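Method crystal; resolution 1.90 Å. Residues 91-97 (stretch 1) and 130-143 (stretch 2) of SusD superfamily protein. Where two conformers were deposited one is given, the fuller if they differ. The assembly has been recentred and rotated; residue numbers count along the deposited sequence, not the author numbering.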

# COMPACT_ATOMS: atom_id res chain seq x y z
N ARG A 91 -15.32 1.05 11.99
CA ARG A 91 -14.53 2.28 11.81
C ARG A 91 -15.31 3.36 11.07
O ARG A 91 -15.31 4.53 11.49
CB ARG A 91 -13.26 1.96 11.04
CG ARG A 91 -12.21 1.31 11.91
CD ARG A 91 -11.30 0.47 11.05
NE ARG A 91 -10.20 -0.05 11.83
CZ ARG A 91 -10.13 -1.28 12.30
NH1 ARG A 91 -11.08 -2.19 12.10
NH2 ARG A 91 -9.06 -1.60 13.00
N ILE A 92 -15.92 2.97 9.95
CA ILE A 92 -16.76 3.87 9.15
C ILE A 92 -17.88 4.49 10.00
O ILE A 92 -18.13 5.69 9.91
CB ILE A 92 -17.38 3.18 7.90
CG1 ILE A 92 -16.28 2.96 6.85
CG2 ILE A 92 -18.55 4.04 7.28
CD1 ILE A 92 -16.62 1.94 5.78
N THR A 93 -18.54 3.69 10.83
CA THR A 93 -19.67 4.22 11.59
C THR A 93 -19.22 5.26 12.62
O THR A 93 -19.97 6.19 12.91
CB THR A 93 -20.54 3.09 12.20
OG1 THR A 93 -19.71 2.23 13.00
CG2 THR A 93 -21.17 2.28 11.08
N ASN A 94 -18.00 5.14 13.14
CA ASN A 94 -17.44 6.15 14.01
C ASN A 94 -17.16 7.45 13.26
O ASN A 94 -17.35 8.55 13.81
CB ASN A 94 -16.16 5.66 14.73
CG ASN A 94 -16.46 4.55 15.77
OD1 ASN A 94 -17.61 4.15 15.98
ND2 ASN A 94 -15.42 4.04 16.39
N LEU A 95 -16.76 7.34 11.99
CA LEU A 95 -16.61 8.52 11.16
C LEU A 95 -17.97 9.19 10.96
O LEU A 95 -18.09 10.41 11.12
CB LEU A 95 -16.03 8.16 9.80
CG LEU A 95 -14.67 7.43 9.77
CD1 LEU A 95 -14.27 7.27 8.34
CD2 LEU A 95 -13.64 8.16 10.60
N ASN A 96 -19.00 8.40 10.65
CA ASN A 96 -20.35 8.96 10.47
C ASN A 96 -20.79 9.69 11.73
O ASN A 96 -21.31 10.79 11.67
CB ASN A 96 -21.33 7.84 10.09
CG ASN A 96 -20.93 7.11 8.81
OD1 ASN A 96 -20.15 7.63 8.02
ND2 ASN A 96 -21.48 5.91 8.59
N LEU A 97 -20.55 9.06 12.88
CA LEU A 97 -20.95 9.65 14.15
C LEU A 97 -20.20 10.97 14.37
O LEU A 97 -20.78 11.94 14.81
CB LEU A 97 -20.65 8.67 15.29
CG LEU A 97 -21.16 9.04 16.69
CD1 LEU A 97 -22.67 9.26 16.65
CD2 LEU A 97 -20.80 7.94 17.71
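Stretch 2 130-143: DLYRIYGGVPLRLT

Stretch 2 (130-143) against the helix of stretch 1 (91-97), two segments of one chain that bury 259 Å² between them. Stretch 2 enters as the last turns of a helix, 130-135, closed by backbone bonds from Tyr135 N to Leu131 O (2.8 Å) and from Gly136 N to Tyr132 O (2.8 Å). Gly136 leaves helical geometry with phi 79°, a value that favours glycine, and the chain runs on extended through Gly137, Val138 and Pro139. It meets stretch 1 again at 141-143, where Thr93 CA lies 7.0 Å from Arg141 CA and Asn96 CA 5.7 Å from Thr143 CA; along this segment both chains therefore advance in the same sense. Ile92 and Asn96, one helical turn apart, both direct CA-to-CB toward stretch 2. Ile92 is m,t: its extended chi2 (162°) carries CD1 to 3.8 Å from CD1 of Leu131, itself m,t (chi1 -70°, chi2 173°), so two methyl tips meet in an apolar contact. The other branch of Ile92 places CG2 3.4 Å from Arg141 O. Arg141 O also receives the direct hydrogen bond between the stretches, from Asn96 ND2 at 2.9 Å with an N-H...O angle of 155°. With chi1 -59° and chi2 -19°, Asn96 turns its amide nitrogen to the loop, while OD1 is hydrogen-bonded elsewhere in the structure. Asn96 ND2 also lies 3.3 Å from Leu142 C. Arg141 starts toward the helix, but its m,t,t chain leads the guanidinium away; its aliphatic part brings CD to 4.5 Å from Thr93 CG2. Leu142 and Thr143 point CA-to-CB away, so here the helix faces mainly loop backbone. A water donates to Asn96 O (2.7 Å from its oxygen) and weakly to Leu142 O (3.4 Å), bridging the two backbones. Away from the contact, Arg133 NH2 forms a salt bridge with Asp130 OD1 (2.8 Å) within the helix.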

# COMPACT_ATOMS: atom_id res chain seq x y z
N ASP A 130 -10.82 1.33 -0.46
CA ASP A 130 -10.38 -0.06 -0.24
C ASP A 130 -11.58 -1.02 -0.47
O ASP A 130 -11.43 -2.03 -1.20
CB ASP A 130 -9.79 -0.26 1.14
CG ASP A 130 -8.26 0.04 1.20
OD1 ASP A 130 -7.68 0.52 0.21
OD2 ASP A 130 -7.67 -0.19 2.27
N LEU A 131 -12.73 -0.73 0.13
CA LEU A 131 -13.89 -1.61 -0.03
C LEU A 131 -14.29 -1.73 -1.50
O LEU A 131 -14.59 -2.82 -1.99
CB LEU A 131 -15.07 -1.16 0.84
CG LEU A 131 -14.87 -1.36 2.36
CD1 LEU A 131 -16.00 -0.73 3.09
CD2 LEU A 131 -14.74 -2.81 2.80
N TYR A 132 -14.24 -0.62 -2.24
CA TYR A 132 -14.58 -0.66 -3.70
C TYR A 132 -13.59 -1.48 -4.50
O TYR A 132 -13.97 -2.25 -5.37
CB TYR A 132 -14.64 0.77 -4.25
CG TYR A 132 -14.80 0.97 -5.72
CD1 TYR A 132 -13.71 0.90 -6.56
CD2 TYR A 132 -16.07 1.21 -6.28
CE1 TYR A 132 -13.83 1.10 -7.91
CE2 TYR A 132 -16.22 1.44 -7.66
CZ TYR A 132 -15.09 1.39 -8.47
OH TYR A 132 -15.17 1.62 -9.82
N ARG A 133 -12.29 -1.33 -4.23
CA ARG A 133 -11.29 -2.10 -4.97
C ARG A 133 -11.28 -3.59 -4.64
O ARG A 133 -10.93 -4.42 -5.48
CB ARG A 133 -9.91 -1.50 -4.75
CG ARG A 133 -9.80 -0.10 -5.38
CD ARG A 133 -8.38 0.45 -5.28
NE ARG A 133 -8.03 0.75 -3.92
CZ ARG A 133 -6.87 1.24 -3.53
NH1 ARG A 133 -5.93 1.54 -4.43
NH2 ARG A 133 -6.67 1.48 -2.26
N ILE A 134 -11.64 -3.92 -3.41
CA ILE A 134 -11.67 -5.31 -2.97
C ILE A 134 -12.98 -5.97 -3.36
O ILE A 134 -12.97 -7.05 -3.87
CB ILE A 134 -11.47 -5.39 -1.44
CG1 ILE A 134 -10.07 -4.93 -1.06
CG2 ILE A 134 -11.78 -6.83 -0.86
CD1 ILE A 134 -8.95 -5.89 -1.49
N TYR A 135 -14.11 -5.31 -3.11
CA TYR A 135 -15.44 -5.94 -3.24
C TYR A 135 -16.30 -5.37 -4.37
O TYR A 135 -17.28 -6.03 -4.74
CB TYR A 135 -16.23 -5.77 -1.94
CG TYR A 135 -15.61 -6.47 -0.76
CD1 TYR A 135 -15.65 -7.84 -0.66
CD2 TYR A 135 -14.96 -5.75 0.24
CE1 TYR A 135 -15.05 -8.49 0.40
CE2 TYR A 135 -14.37 -6.39 1.30
CZ TYR A 135 -14.42 -7.76 1.39
OH TYR A 135 -13.83 -8.42 2.45
N GLY A 136 -15.98 -4.17 -4.87
CA GLY A 136 -16.87 -3.49 -5.81
C GLY A 136 -18.02 -2.83 -5.05
O GLY A 136 -17.83 -1.89 -4.28
N GLY A 137 -19.22 -3.36 -5.23
CA GLY A 137 -20.34 -2.92 -4.44
C GLY A 137 -20.30 -3.45 -3.01
O GLY A 137 -19.96 -4.61 -2.78
N VAL A 138 -20.62 -2.57 -2.07
CA VAL A 138 -20.71 -2.88 -0.63
C VAL A 138 -21.85 -2.05 -0.03
O VAL A 138 -22.29 -1.07 -0.64
CB VAL A 138 -19.41 -2.50 0.14
CG1 VAL A 138 -18.19 -3.36 -0.33
CG2 VAL A 138 -19.16 -0.98 0.06
N PRO A 139 -22.32 -2.42 1.17
CA PRO A 139 -23.34 -1.60 1.84
C PRO A 139 -22.86 -0.18 2.03
O PRO A 139 -21.70 0.02 2.39
CB PRO A 139 -23.50 -2.27 3.20
CG PRO A 139 -23.07 -3.67 2.99
CD PRO A 139 -21.96 -3.60 1.99
N LEU A 140 -23.70 0.82 1.77
CA LEU A 140 -23.30 2.21 2.01
C LEU A 140 -23.85 2.70 3.35
O LEU A 140 -24.95 3.28 3.41
CB LEU A 140 -23.77 3.14 0.88
CG LEU A 140 -22.87 3.30 -0.32
CD1 LEU A 140 -23.57 4.22 -1.37
CD2 LEU A 140 -21.43 3.82 0.12
N ARG A 141 -23.07 2.48 4.40
CA ARG A 141 -23.39 2.98 5.74
C ARG A 141 -22.85 4.38 5.91
O ARG A 141 -21.62 4.59 5.97
CB ARG A 141 -22.80 2.06 6.82
CG ARG A 141 -23.31 0.64 6.70
CD ARG A 141 -23.35 -0.14 8.01
NE ARG A 141 -24.35 -1.22 7.96
CZ ARG A 141 -24.15 -2.43 7.43
NH1 ARG A 141 -22.97 -2.77 6.89
NH2 ARG A 141 -25.14 -3.32 7.45
N LEU A 142 -23.77 5.34 5.99
CA LEU A 142 -23.43 6.76 6.09
C LEU A 142 -24.04 7.50 7.32
O LEU A 142 -23.63 8.61 7.63
CB LEU A 142 -23.86 7.48 4.79
CG LEU A 142 -23.28 6.92 3.49
CD1 LEU A 142 -23.88 7.59 2.23
CD2 LEU A 142 -21.73 7.04 3.54
N THR A 143 -25.01 6.88 7.98
CA THR A 143 -25.70 7.49 9.12
C THR A 143 -25.80 6.46 10.22
O THR A 143 -24.98 6.48 11.13
CB THR A 143 -27.10 7.98 8.73
OG1 THR A 143 -27.87 6.88 8.23
CG2 THR A 143 -27.01 9.08 7.62
O HOH W 1 -22.98 11.25 9.59